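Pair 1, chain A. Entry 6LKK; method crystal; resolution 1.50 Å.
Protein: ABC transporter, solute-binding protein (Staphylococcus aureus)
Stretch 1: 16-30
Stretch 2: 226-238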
# COMPACT_ATOMS: atom_id res chain seq x y z
N PRO A 16 -0.55 -9.79 14.00
CA PRO A 16 -0.63 -9.54 15.45
C PRO A 16 -1.91 -8.83 15.89
O PRO A 16 -2.58 -9.30 16.81
CB PRO A 16 0.62 -8.71 15.73
CG PRO A 16 1.56 -9.07 14.64
CD PRO A 16 0.70 -9.26 13.43
N ILE A 17 -2.26 -7.70 15.26
CA ILE A 17 -3.46 -6.99 15.71
C ILE A 17 -4.70 -7.83 15.45
O ILE A 17 -5.67 -7.76 16.22
CB ILE A 17 -3.59 -5.61 15.05
CG1 ILE A 17 -3.58 -5.71 13.52
CG2 ILE A 17 -2.51 -4.67 15.57
CD1 ILE A 17 -4.16 -4.48 12.85
N LEU A 18 -4.72 -8.63 14.38
CA LEU A 18 -5.86 -9.51 14.17
C LEU A 18 -5.90 -10.61 15.22
O LEU A 18 -6.98 -11.07 15.58
CB LEU A 18 -5.82 -10.09 12.75
CG LEU A 18 -6.03 -9.06 11.63
CD1 LEU A 18 -5.88 -9.70 10.26
CD2 LEU A 18 -7.38 -8.36 11.74
N ASN A 19 -4.73 -11.02 15.74
CA ASN A 19 -4.71 -11.95 16.86
C ASN A 19 -5.29 -11.30 18.11
O ASN A 19 -6.01 -11.96 18.88
CB ASN A 19 -3.29 -12.43 17.13
CG ASN A 19 -2.81 -13.43 16.11
OD1 ASN A 19 -3.60 -13.95 15.32
ND2 ASN A 19 -1.51 -13.72 16.12
N GLU A 20 -5.00 -10.02 18.35
CA GLU A 20 -5.57 -9.35 19.50
C GLU A 20 -7.08 -9.19 19.35
O GLU A 20 -7.80 -9.20 20.36
CB GLU A 20 -4.91 -7.98 19.72
CG GLU A 20 -5.46 -7.22 20.92
CD GLU A 20 -5.47 -8.05 22.19
OE1 GLU A 20 -4.42 -8.65 22.52
OE2 GLU A 20 -6.53 -8.12 22.85
N PHE A 21 -7.57 -9.06 18.12
CA PHE A 21 -9.02 -9.06 17.91
C PHE A 21 -9.61 -10.43 18.24
O PHE A 21 -10.67 -10.51 18.87
CB PHE A 21 -9.35 -8.66 16.47
CG PHE A 21 -10.82 -8.57 16.19
CD1 PHE A 21 -11.51 -7.39 16.42
CD2 PHE A 21 -11.52 -9.66 15.71
CE1 PHE A 21 -12.87 -7.30 16.17
CE2 PHE A 21 -12.88 -9.58 15.45
CZ PHE A 21 -13.55 -8.40 15.69
N GLU A 22 -8.95 -11.50 17.81
CA GLU A 22 -9.35 -12.84 18.23
C GLU A 22 -9.41 -12.93 19.75
O GLU A 22 -10.36 -13.47 20.32
CB GLU A 22 -8.37 -13.89 17.68
CG GLU A 22 -8.24 -13.95 16.17
CD GLU A 22 -7.44 -15.14 15.70
OE1 GLU A 22 -6.71 -15.72 16.53
OE2 GLU A 22 -7.55 -15.52 14.52
N LYS A 23 -8.38 -12.41 20.42
CA LYS A 23 -8.28 -12.52 21.87
C LYS A 23 -9.35 -11.70 22.57
O LYS A 23 -9.81 -12.08 23.65
CB LYS A 23 -6.88 -12.08 22.30
CG LYS A 23 -6.63 -12.02 23.80
CD LYS A 23 -5.19 -11.62 24.08
CE LYS A 23 -5.00 -11.11 25.49
NZ LYS A 23 -5.30 -12.14 26.52
N GLN A 24 -9.76 -10.57 21.99
CA GLN A 24 -10.75 -9.70 22.61
C GLN A 24 -12.18 -10.12 22.28
O GLN A 24 -13.05 -10.10 23.15
CB GLN A 24 -10.52 -8.25 22.17
CG GLN A 24 -11.62 -7.28 22.59
CD GLN A 24 -11.35 -5.86 22.13
OE1 GLN A 24 -10.32 -5.27 22.47
NE2 GLN A 24 -12.26 -5.32 21.33
N GLU A 25 -12.44 -10.52 21.03
CA GLU A 25 -13.79 -10.79 20.57
C GLU A 25 -14.07 -12.27 20.37
O GLU A 25 -15.20 -12.64 20.05
CB GLU A 25 -14.06 -10.03 19.26
CG GLU A 25 -13.92 -8.52 19.39
CD GLU A 25 -14.91 -7.92 20.37
OE1 GLU A 25 -15.92 -8.59 20.70
OE2 GLU A 25 -14.69 -6.78 20.82
N HIS A 26 -13.07 -13.14 20.53
CA HIS A 26 -13.27 -14.58 20.50
C HIS A 26 -13.80 -15.03 19.13
O HIS A 26 -14.69 -15.87 19.03
CB HIS A 26 -14.21 -15.02 21.62
CG HIS A 26 -13.82 -14.49 22.97
ND1 HIS A 26 -12.57 -13.97 23.22
CD2 HIS A 26 -14.51 -14.39 24.13
CE1 HIS A 26 -12.50 -13.58 24.48
NE2 HIS A 26 -13.67 -13.82 25.05
N VAL A 27 -13.23 -14.45 18.08
CA VAL A 27 -13.51 -14.84 16.70
C VAL A 27 -12.20 -15.26 16.06
O VAL A 27 -11.16 -14.64 16.30
CB VAL A 27 -14.16 -13.68 15.91
CG1 VAL A 27 -14.39 -14.08 14.46
CG2 VAL A 27 -15.46 -13.24 16.56
N LYS A 28 -12.25 -16.31 15.25
CA LYS A 28 -11.08 -16.75 14.50
C LYS A 28 -11.02 -16.00 13.17
O LYS A 28 -12.01 -15.95 12.43
CB LYS A 28 -11.11 -18.26 14.25
CG LYS A 28 -9.89 -18.80 13.51
CD LYS A 28 -8.73 -19.07 14.46
CE LYS A 28 -7.40 -19.19 13.71
NZ LYS A 28 -6.86 -17.85 13.31
N ILE A 29 -9.86 -15.41 12.87
CA ILE A 29 -9.65 -14.66 11.64
C ILE A 29 -8.64 -15.41 10.78
O ILE A 29 -7.53 -15.71 11.24
CB ILE A 29 -9.17 -13.23 11.92
CG1 ILE A 29 -10.28 -12.43 12.61
CG2 ILE A 29 -8.76 -12.53 10.62
CD1 ILE A 29 -9.84 -11.10 13.12
N GLU A 30 -9.02 -15.68 9.54
CA GLU A 30 -8.11 -16.22 8.54
C GLU A 30 -7.86 -15.14 7.49
O GLU A 30 -8.77 -14.38 7.13
CB GLU A 30 -8.70 -17.47 7.88
CG GLU A 30 -8.90 -18.63 8.85
CD GLU A 30 -9.38 -19.90 8.18
OE1 GLU A 30 -9.89 -19.81 7.04
OE2 GLU A 30 -9.24 -20.98 8.78
N PRO A 226 -22.88 -12.90 5.71
CA PRO A 226 -21.81 -12.09 6.30
C PRO A 226 -21.62 -12.41 7.78
O PRO A 226 -22.59 -12.59 8.52
CB PRO A 226 -22.29 -10.65 6.09
CG PRO A 226 -23.76 -10.76 5.86
CD PRO A 226 -23.97 -12.07 5.18
N HIS A 227 -20.37 -12.49 8.19
CA HIS A 227 -20.05 -12.71 9.59
C HIS A 227 -20.53 -11.50 10.39
O HIS A 227 -20.12 -10.37 10.09
CB HIS A 227 -18.55 -12.92 9.77
CG HIS A 227 -18.19 -13.51 11.10
ND1 HIS A 227 -18.44 -12.88 12.29
CD2 HIS A 227 -17.59 -14.69 11.41
CE1 HIS A 227 -18.02 -13.64 13.29
NE2 HIS A 227 -17.50 -14.74 12.78
N PRO A 228 -21.38 -11.68 11.41
CA PRO A 228 -21.96 -10.51 12.09
C PRO A 228 -20.95 -9.66 12.85
O PRO A 228 -21.29 -8.54 13.24
CB PRO A 228 -23.00 -11.13 13.03
CG PRO A 228 -22.57 -12.54 13.22
CD PRO A 228 -21.90 -12.95 11.95
N LYS A 229 -19.74 -10.15 13.07
CA LYS A 229 -18.72 -9.39 13.80
C LYS A 229 -17.83 -8.56 12.88
O LYS A 229 -16.87 -7.95 13.36
CB LYS A 229 -17.86 -10.33 14.64
CG LYS A 229 -18.53 -10.78 15.92
CD LYS A 229 -18.43 -9.70 16.98
CE LYS A 229 -19.51 -9.83 18.05
NZ LYS A 229 -19.66 -8.55 18.80
N ARG A 230 -18.11 -8.52 11.57
CA ARG A 230 -17.20 -7.84 10.66
C ARG A 230 -17.25 -6.33 10.83
O ARG A 230 -16.23 -5.66 10.64
CB ARG A 230 -17.49 -8.23 9.21
CG ARG A 230 -18.82 -7.78 8.65
CD ARG A 230 -18.93 -8.27 7.22
NE ARG A 230 -20.12 -7.78 6.52
CZ ARG A 230 -20.37 -8.04 5.24
NH1 ARG A 230 -19.52 -8.76 4.52
NH2 ARG A 230 -21.47 -7.56 4.67
N LYS A 231 -18.40 -5.77 11.19
CA LYS A 231 -18.44 -4.33 11.45
C LYS A 231 -17.69 -3.99 12.73
O LYS A 231 -17.07 -2.92 12.81
CB LYS A 231 -19.88 -3.84 11.51
CG LYS A 231 -20.49 -3.68 10.14
CD LYS A 231 -21.94 -3.23 10.17
CE LYS A 231 -22.49 -3.13 8.75
NZ LYS A 231 -23.93 -2.75 8.71
N LYS A 232 -17.71 -4.87 13.73
CA LYS A 232 -16.87 -4.66 14.90
C LYS A 232 -15.39 -4.70 14.52
O LYS A 232 -14.59 -3.94 15.08
CB LYS A 232 -17.18 -5.72 15.97
CG LYS A 232 -16.24 -5.71 17.18
CD LYS A 232 -16.29 -4.41 17.96
CE LYS A 232 -14.89 -3.93 18.31
NZ LYS A 232 -14.90 -2.64 19.05
N LEU A 233 -15.02 -5.55 13.57
CA LEU A 233 -13.63 -5.62 13.14
C LEU A 233 -13.21 -4.31 12.47
O LEU A 233 -12.13 -3.78 12.75
CB LEU A 233 -13.41 -6.80 12.20
CG LEU A 233 -11.99 -6.94 11.62
CD1 LEU A 233 -10.95 -7.09 12.73
CD2 LEU A 233 -11.91 -8.11 10.66
N VAL A 234 -14.04 -3.79 11.57
CA VAL A 234 -13.71 -2.52 10.93
C VAL A 234 -13.60 -1.41 11.97
O VAL A 234 -12.66 -0.60 11.94
CB VAL A 234 -14.75 -2.18 9.84
CG1 VAL A 234 -14.44 -0.83 9.21
CG2 VAL A 234 -14.78 -3.26 8.77
N GLN A 235 -14.54 -1.36 12.91
CA GLN A 235 -14.46 -0.41 14.01
C GLN A 235 -13.15 -0.57 14.77
O GLN A 235 -12.45 0.41 15.05
CB GLN A 235 -15.65 -0.61 14.94
CG GLN A 235 -15.71 0.33 16.14
CD GLN A 235 -16.80 -0.06 17.11
OE1 GLN A 235 -16.80 -1.16 17.65
NE2 GLN A 235 -17.76 0.85 17.31
N TYR A 236 -12.81 -1.81 15.12
CA TYR A 236 -11.57 -2.09 15.84
C TYR A 236 -10.36 -1.57 15.07
O TYR A 236 -9.51 -0.86 15.63
CB TYR A 236 -11.48 -3.60 16.07
CG TYR A 236 -10.21 -4.11 16.71
CD1 TYR A 236 -10.09 -4.19 18.09
CD2 TYR A 236 -9.16 -4.57 15.94
CE1 TYR A 236 -8.94 -4.68 18.68
CE2 TYR A 236 -8.00 -5.06 16.52
CZ TYR A 236 -7.90 -5.11 17.88
OH TYR A 236 -6.75 -5.60 18.46
N LEU A 237 -10.26 -1.90 13.78
CA LEU A 237 -9.09 -1.54 13.00
C LEU A 237 -8.95 -0.03 12.83
O LEU A 237 -7.84 0.47 12.66
CB LEU A 237 -9.14 -2.22 11.64
CG LEU A 237 -8.97 -3.74 11.66
CD1 LEU A 237 -9.30 -4.33 10.30
CD2 LEU A 237 -7.56 -4.12 12.07
N THR A 238 -10.06 0.71 12.87
CA THR A 238 -10.04 2.15 12.70
C THR A 238 -10.15 2.90 14.02
O THR A 238 -10.29 4.13 14.02
CB THR A 238 -11.17 2.59 11.76
OG1 THR A 238 -12.44 2.18 12.30
CG2 THR A 238 -10.99 1.96 10.39
O HOH W 1 -19.14 -9.10 21.47

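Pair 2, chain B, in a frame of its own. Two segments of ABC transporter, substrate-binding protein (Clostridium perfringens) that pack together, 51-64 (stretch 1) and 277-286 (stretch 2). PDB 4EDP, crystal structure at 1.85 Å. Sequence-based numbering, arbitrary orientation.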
# COMPACT_ATOMS: atom_id res chain seq x y z
N GLU B 51 12.67 6.68 -17.81
CA GLU B 51 13.83 7.55 -17.64
C GLU B 51 14.58 7.31 -16.33
O GLU B 51 15.81 7.24 -16.30
CB GLU B 51 13.35 9.00 -17.70
CG GLU B 51 14.43 10.03 -17.47
CD GLU B 51 13.87 11.45 -17.47
OE1 GLU B 51 12.65 11.62 -17.69
OE2 GLU B 51 14.66 12.39 -17.24
N THR B 52 13.82 7.17 -15.26
CA THR B 52 14.37 7.02 -13.92
C THR B 52 14.82 5.62 -13.54
O THR B 52 15.89 5.45 -12.95
CB THR B 52 13.31 7.45 -12.88
OG1 THR B 52 12.93 8.81 -13.14
CG2 THR B 52 13.85 7.31 -11.45
N VAL B 53 14.03 4.62 -13.89
CA VAL B 53 14.30 3.24 -13.50
C VAL B 53 14.82 2.27 -14.56
O VAL B 53 15.92 1.71 -14.44
CB VAL B 53 13.00 2.63 -12.91
CG1 VAL B 53 13.20 1.15 -12.56
CG2 VAL B 53 12.56 3.43 -11.69
N PHE B 54 14.06 2.08 -15.62
CA PHE B 54 14.40 1.08 -16.61
C PHE B 54 15.55 1.36 -17.55
O PHE B 54 16.40 0.50 -17.76
CB PHE B 54 13.15 0.70 -17.39
CG PHE B 54 12.03 0.23 -16.50
CD1 PHE B 54 12.18 -0.90 -15.73
CD2 PHE B 54 10.82 0.91 -16.45
CE1 PHE B 54 11.16 -1.34 -14.90
CE2 PHE B 54 9.79 0.46 -15.64
CZ PHE B 54 9.97 -0.66 -14.85
N GLU B 55 15.59 2.56 -18.11
CA GLU B 55 16.65 2.89 -19.06
C GLU B 55 18.05 2.79 -18.47
O GLU B 55 18.96 2.25 -19.13
CB GLU B 55 16.41 4.27 -19.67
CG GLU B 55 15.36 4.29 -20.78
CD GLU B 55 15.85 3.64 -22.08
OE1 GLU B 55 16.88 2.93 -22.07
OE2 GLU B 55 15.20 3.86 -23.13
N PRO B 56 18.25 3.31 -17.25
CA PRO B 56 19.60 3.21 -16.73
C PRO B 56 20.04 1.76 -16.56
O PRO B 56 21.18 1.43 -16.87
CB PRO B 56 19.50 3.94 -15.39
CG PRO B 56 18.41 4.92 -15.60
CD PRO B 56 17.41 4.19 -16.42
N PHE B 57 19.13 0.91 -16.11
CA PHE B 57 19.41 -0.52 -15.94
C PHE B 57 19.74 -1.14 -17.30
O PHE B 57 20.77 -1.81 -17.46
CB PHE B 57 18.21 -1.24 -15.30
CG PHE B 57 18.45 -2.70 -15.05
CD1 PHE B 57 19.07 -3.12 -13.90
CD2 PHE B 57 18.04 -3.65 -15.97
CE1 PHE B 57 19.30 -4.47 -13.66
CE2 PHE B 57 18.26 -4.99 -15.75
CZ PHE B 57 18.89 -5.41 -14.59
N ALA B 58 18.87 -0.90 -18.27
CA ALA B 58 19.05 -1.41 -19.63
C ALA B 58 20.41 -1.05 -20.22
O ALA B 58 21.06 -1.88 -20.87
CB ALA B 58 17.93 -0.90 -20.53
N LYS B 59 20.84 0.19 -20.02
CA LYS B 59 22.12 0.66 -20.54
C LYS B 59 23.30 0.06 -19.78
O LYS B 59 24.33 -0.27 -20.36
CB LYS B 59 22.21 2.19 -20.48
CG LYS B 59 21.25 2.92 -21.42
CD LYS B 59 21.50 4.43 -21.41
CE LYS B 59 20.61 5.17 -22.42
NZ LYS B 59 19.16 5.01 -22.14
N GLU B 60 23.14 -0.06 -18.47
CA GLU B 60 24.19 -0.62 -17.64
C GLU B 60 24.47 -2.10 -17.94
O GLU B 60 25.63 -2.54 -17.95
CB GLU B 60 23.84 -0.45 -16.15
CG GLU B 60 24.76 -1.18 -15.17
CD GLU B 60 26.22 -0.75 -15.27
OE1 GLU B 60 26.52 0.27 -15.93
OE2 GLU B 60 27.07 -1.44 -14.67
N HIS B 61 23.40 -2.86 -18.21
CA HIS B 61 23.52 -4.30 -18.46
C HIS B 61 23.49 -4.69 -19.92
O HIS B 61 23.60 -5.88 -20.25
CB HIS B 61 22.42 -5.06 -17.71
CG HIS B 61 22.58 -5.03 -16.22
ND1 HIS B 61 23.32 -5.98 -15.55
CD2 HIS B 61 22.12 -4.17 -15.28
CE1 HIS B 61 23.30 -5.71 -14.25
NE2 HIS B 61 22.58 -4.61 -14.07
N GLY B 62 23.37 -3.71 -20.81
CA GLY B 62 23.33 -3.97 -22.24
C GLY B 62 22.18 -4.88 -22.63
O GLY B 62 22.39 -5.88 -23.31
N VAL B 63 20.97 -4.53 -22.18
CA VAL B 63 19.76 -5.31 -22.49
C VAL B 63 18.60 -4.38 -22.84
O VAL B 63 18.69 -3.16 -22.64
CB VAL B 63 19.32 -6.21 -21.31
CG1 VAL B 63 20.44 -7.13 -20.89
CG2 VAL B 63 18.87 -5.37 -20.12
N GLU B 64 17.53 -4.96 -23.37
CA GLU B 64 16.33 -4.22 -23.71
C GLU B 64 15.22 -4.53 -22.71
O GLU B 64 15.01 -5.68 -22.34
CB GLU B 64 15.84 -4.58 -25.11
CG GLU B 64 14.59 -3.80 -25.52
CD GLU B 64 14.10 -4.12 -26.93
OE1 GLU B 64 14.87 -4.67 -27.74
OE2 GLU B 64 12.93 -3.78 -27.23
N ASP B 277 18.53 -14.78 -13.78
CA ASP B 277 19.71 -14.10 -13.25
C ASP B 277 19.56 -12.58 -13.41
O ASP B 277 19.84 -11.83 -12.47
CB ASP B 277 20.98 -14.58 -13.93
CG ASP B 277 21.35 -15.98 -13.53
OD1 ASP B 277 20.89 -16.42 -12.45
OD2 ASP B 277 22.11 -16.63 -14.26
N LEU B 278 19.11 -12.15 -14.59
CA LEU B 278 18.90 -10.74 -14.87
C LEU B 278 17.76 -10.19 -13.98
O LEU B 278 17.80 -9.04 -13.53
CB LEU B 278 18.55 -10.55 -16.35
CG LEU B 278 18.50 -9.12 -16.89
CD1 LEU B 278 19.89 -8.49 -16.86
CD2 LEU B 278 17.95 -9.09 -18.32
N ALA B 279 16.74 -11.02 -13.77
CA ALA B 279 15.60 -10.65 -12.92
C ALA B 279 16.08 -10.35 -11.49
O ALA B 279 15.67 -9.35 -10.89
CB ALA B 279 14.56 -11.76 -12.91
N TYR B 280 16.94 -11.22 -10.96
CA TYR B 280 17.50 -10.99 -9.62
C TYR B 280 18.31 -9.69 -9.58
O TYR B 280 18.21 -8.93 -8.63
CB TYR B 280 18.39 -12.15 -9.18
CG TYR B 280 17.64 -13.30 -8.55
CD1 TYR B 280 17.22 -13.22 -7.24
CD2 TYR B 280 17.38 -14.47 -9.26
CE1 TYR B 280 16.54 -14.27 -6.65
CE2 TYR B 280 16.70 -15.53 -8.67
CZ TYR B 280 16.29 -15.42 -7.37
OH TYR B 280 15.60 -16.45 -6.75
N GLU B 281 19.14 -9.46 -10.60
CA GLU B 281 19.94 -8.23 -10.67
C GLU B 281 19.02 -7.02 -10.65
O GLU B 281 19.32 -6.01 -9.99
CB GLU B 281 20.84 -8.22 -11.92
CG GLU B 281 21.99 -9.21 -11.85
CD GLU B 281 22.80 -9.30 -13.13
OE1 GLU B 281 22.34 -8.81 -14.18
OE2 GLU B 281 23.89 -9.89 -13.09
N PHE B 282 17.91 -7.10 -11.36
CA PHE B 282 17.00 -5.99 -11.40
C PHE B 282 16.34 -5.70 -10.05
O PHE B 282 16.23 -4.53 -9.65
CB PHE B 282 15.91 -6.16 -12.45
CG PHE B 282 15.00 -4.97 -12.53
CD1 PHE B 282 15.31 -3.92 -13.36
CD2 PHE B 282 13.90 -4.88 -11.72
CE1 PHE B 282 14.51 -2.79 -13.40
CE2 PHE B 282 13.09 -3.76 -11.76
CZ PHE B 282 13.39 -2.72 -12.60
N ILE B 283 15.91 -6.73 -9.34
CA ILE B 283 15.27 -6.52 -8.02
C ILE B 283 16.29 -5.89 -7.08
O ILE B 283 15.97 -4.94 -6.34
CB ILE B 283 14.66 -7.82 -7.45
CG1 ILE B 283 13.52 -8.30 -8.36
CG2 ILE B 283 14.17 -7.63 -5.98
CD1 ILE B 283 12.82 -9.59 -7.91
N ASN B 284 17.51 -6.41 -7.10
CA ASN B 284 18.58 -5.86 -6.27
C ASN B 284 18.82 -4.39 -6.60
O ASN B 284 19.03 -3.56 -5.71
CB ASN B 284 19.87 -6.67 -6.44
CG ASN B 284 20.92 -6.29 -5.42
OD1 ASN B 284 20.67 -6.33 -4.22
ND2 ASN B 284 22.10 -5.95 -5.89
N TYR B 285 18.76 -4.06 -7.89
CA TYR B 285 18.90 -2.68 -8.35
C TYR B 285 17.75 -1.80 -7.85
O TYR B 285 17.98 -0.68 -7.36
CB TYR B 285 18.96 -2.70 -9.89
CG TYR B 285 18.70 -1.41 -10.62
CD1 TYR B 285 19.71 -0.47 -10.83
CD2 TYR B 285 17.46 -1.17 -11.18
CE1 TYR B 285 19.47 0.71 -11.56
CE2 TYR B 285 17.20 -0.00 -11.90
CZ TYR B 285 18.21 0.93 -12.08
OH TYR B 285 17.94 2.08 -12.79
N ALA B 286 16.52 -2.32 -7.94
CA ALA B 286 15.33 -1.56 -7.50
C ALA B 286 15.37 -1.21 -5.99
O ALA B 286 14.78 -0.20 -5.56
CB ALA B 286 14.04 -2.31 -7.85
O HOH W 2 23.86 -8.53 -16.44

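The sharpest difference lies in the residue that packs over the face of the shared phenylalanine. In pair 1 a methyl group does this work: A:Leu233 CD1 sits 3.7 Å from the centroid of the A:Phe21 ring, nearly on the ring normal. In pair 2 the matching residue is B:Phe282, which turns the edge of its ring toward the face of B:Phe57. Those ring centroids are 5.0 Å apart and the planes meet at 79°.

The backbones around these residues are nearly identical. Fourteen central residues superpose with an RMSD of 0.3 Å. In each pair two helices pack with their directions closer to antiparallel than to parallel, at 127° in pair 1 and 134° in pair 2. The axes approach to 11.1 Å and 11.3 Å. The CA atoms of A:Phe21 and A:Leu233 are 7.5 Å apart, as are those of B:Phe57 and B:Phe282.

A:Phe21 matches B:Phe57, and their side-chain centres differ by only 0.1 Å. Both have a t chi1, and both point toward the other helix. A:Tyr236 matches B:Tyr285, and each tyrosine offers a ring face to the phenylalanine. A:Phe21 CB lies 4.1 Å from the centroid of the A:Tyr236 ring, and B:Phe57 CB lies 4.1 Å from that of B:Tyr285. The ring tilts differ, however. In pair 1 the edge of A:Phe21 meets the face of A:Tyr236 with planes at 70°, whereas in pair 2 the planes are at 53° and the pairing is oblique.

Both tyrosine hydroxyls donate to a backbone carbonyl at a matched position. The bond from B:Tyr285 OH to B:Val53 O is short, 2.6 Å. Its counterpart from A:Tyr236 OH to A:Ile17 O is weak at 3.3 Å. The CA atoms of A:Ile17 and B:Val53 fall 1.6 Å apart, so the backbones agree less well here than at the centre.

The apolar packing near this end is shared out differently. A:Ile17 CD1 reaches A:Leu237 CD2 at 3.5 Å. The matching B:Ala286 is too short to make such a contact. There the larger B:Phe282 takes up the packing: its CZ lies 3.9 Å from B:Val53 CG1 and 3.5 Å from B:Phe54 CE1. The matched contact in pair 1 is smaller in scale but lies between the same positions: A:Leu18 CD2 is 3.9 Å from A:Leu233 CD1.

At the other end, each pair has one bridging water, but to partners at different positions. A:Glu25 matches B:His61, and A:Lys232 matches B:Glu281. A:Glu25 OE1 is 4.2 Å from A:Lys229 NZ, too far for a salt bridge; one water accepts from A:Lys229 NZ and donates a weak bond to A:Glu25 OE1. B:His61 ND1 and B:Glu281 OE1 are 3.3 Å apart at a poor angle, and a water bridges them too. A:Lys229 matches B:Leu278, so the long polar chain gives way to an apolar one. B:Leu278 CD2 packs 4.1 Å from B:Val63 CG1, while A:Val27 CG2 meets A:Lys229 CG at 4.0 Å.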